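Local coordinates for protein CRISPR-associated endoribonuclease Cas6 1 (PDB 5YI6) that probably cleaves the transcripts of CRISPR clusters as a Cas6 endoribonuclease, supplying crRNA for antiviral defence, at residues C178-F182 / D214-I218. Residues are numbered along the deposited sequence; the frame is centred on the assembly and turned at random.
Sequences CDMNF and DYDLI
In the C-terminal RAMP-type half of Cas6, the loop that leads from helix 158-174 into strand 182-195 is clasped at Asn181 by Asp214, the N-cap residue of helix 215-224. The backbone of Asn181 is gripped twice. Its N-H meets the anti lone pair of Asp214 OD2 (N to OD2 2.7 Å), while Asn181 O accepts a bond from the backbone N of Asp214, 2.9 Å away. With CG beside its own backbone N (chi1 -67°), the carboxylate is turned back to the loop and makes no capping bond to the helix it precedes. The side chain of Asn181 leaves its backbone on the side away from the helix, and OD1 takes a hydrogen bond from Lys167 NZ.

Beside this clasp the side chain of Leu217 packs between helix 215-224 and the loop. Its CD2 lies at the edge of the Phe182 ring, near the ring plane, 3.8 Å from CD2 of Phe182, and Leu217 CD1 reaches Cys178 SG at 3.9 Å. Met180 runs obliquely across Asp214 and Asp216, and the bend at chi3 (-69°) folds CE toward the backbone of Leu217; SD rests 3.6 Å from Asp216 CB. Ile218 CG1 closes on Phe182 CB at 3.8 Å. Phe182 also touches Leu166, so three elements share this partly buried apolar layer. Edge strand 182-195 and its antiparallel neighbour 201-213 are thus tied at one end to both helices, in the helix-against-sheet packing of a ferredoxin-like RAMP domain.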
# COMPACT_ATOMS: atom_id res chain seq x y z
N CYS A 178 -2.38 -8.54 -21.12
CA CYS A 178 -1.35 -9.06 -20.23
C CYS A 178 -1.01 -10.45 -20.74
O CYS A 178 -1.70 -11.42 -20.45
CB CYS A 178 -1.83 -9.08 -18.79
SG CYS A 178 -0.49 -9.64 -17.65
N ASP A 179 0.02 -10.52 -21.58
CA ASP A 179 0.56 -11.77 -22.10
C ASP A 179 1.68 -12.31 -21.23
O ASP A 179 2.63 -12.90 -21.74
CB ASP A 179 1.10 -11.55 -23.52
CG ASP A 179 0.01 -11.57 -24.56
OD1 ASP A 179 -0.97 -12.32 -24.39
OD2 ASP A 179 0.16 -10.84 -25.57
N MET A 180 1.64 -12.04 -19.94
CA MET A 180 2.72 -12.41 -19.04
C MET A 180 2.19 -13.27 -17.92
O MET A 180 0.98 -13.39 -17.70
CB MET A 180 3.41 -11.16 -18.48
CG MET A 180 4.20 -10.43 -19.52
SD MET A 180 5.03 -8.97 -18.90
CE MET A 180 3.58 -7.91 -18.60
N ASN A 181 3.12 -13.87 -17.19
CA ASN A 181 2.75 -14.73 -16.10
C ASN A 181 3.82 -14.62 -15.01
O ASN A 181 4.93 -14.15 -15.26
CB ASN A 181 2.58 -16.18 -16.57
CG ASN A 181 2.08 -17.09 -15.47
OD1 ASN A 181 1.03 -16.85 -14.90
ND2 ASN A 181 2.82 -18.17 -15.21
N PHE A 182 3.43 -14.98 -13.80
CA PHE A 182 4.40 -15.13 -12.74
C PHE A 182 3.90 -16.23 -11.81
O PHE A 182 2.75 -16.68 -11.91
CB PHE A 182 4.64 -13.81 -11.99
CG PHE A 182 3.56 -13.46 -10.98
CD1 PHE A 182 3.80 -13.61 -9.62
CD2 PHE A 182 2.33 -12.95 -11.39
CE1 PHE A 182 2.82 -13.28 -8.69
CE2 PHE A 182 1.35 -12.60 -10.46
CZ PHE A 182 1.59 -12.78 -9.11
N ASP A 214 7.72 -13.44 -15.30
CA ASP A 214 7.99 -12.29 -16.15
C ASP A 214 8.24 -11.05 -15.29
O ASP A 214 7.37 -10.63 -14.52
CB ASP A 214 6.82 -12.06 -17.12
CG ASP A 214 6.68 -13.18 -18.13
OD1 ASP A 214 7.72 -13.60 -18.67
OD2 ASP A 214 5.56 -13.68 -18.34
N TYR A 215 9.43 -10.47 -15.46
CA TYR A 215 9.83 -9.31 -14.68
C TYR A 215 8.84 -8.16 -14.81
O TYR A 215 8.48 -7.53 -13.80
CB TYR A 215 11.23 -8.87 -15.12
CG TYR A 215 11.69 -7.58 -14.49
CD1 TYR A 215 12.24 -7.57 -13.20
CD2 TYR A 215 11.62 -6.38 -15.17
CE1 TYR A 215 12.70 -6.38 -12.64
CE2 TYR A 215 12.05 -5.19 -14.60
CZ TYR A 215 12.59 -5.20 -13.34
OH TYR A 215 13.03 -4.01 -12.79
N ASP A 216 8.36 -7.86 -16.02
CA ASP A 216 7.50 -6.68 -16.19
C ASP A 216 6.18 -6.83 -15.42
O ASP A 216 5.64 -5.84 -14.90
CB ASP A 216 7.24 -6.42 -17.68
CG ASP A 216 8.43 -5.81 -18.37
OD1 ASP A 216 9.38 -5.39 -17.67
OD2 ASP A 216 8.45 -5.79 -19.61
N LEU A 217 5.65 -8.05 -15.32
CA LEU A 217 4.43 -8.24 -14.55
C LEU A 217 4.69 -8.15 -13.05
O LEU A 217 3.89 -7.57 -12.30
CB LEU A 217 3.79 -9.59 -14.91
CG LEU A 217 2.48 -9.95 -14.21
CD1 LEU A 217 1.42 -8.85 -14.37
CD2 LEU A 217 1.94 -11.28 -14.75
N ILE A 218 5.77 -8.78 -12.58
CA ILE A 218 6.11 -8.65 -11.15
C ILE A 218 6.35 -7.19 -10.79
O ILE A 218 5.91 -6.72 -9.73
CB ILE A 218 7.34 -9.53 -10.83
CG1 ILE A 218 6.98 -11.01 -11.07
CG2 ILE A 218 7.80 -9.30 -9.38
CD1 ILE A 218 8.22 -11.95 -11.04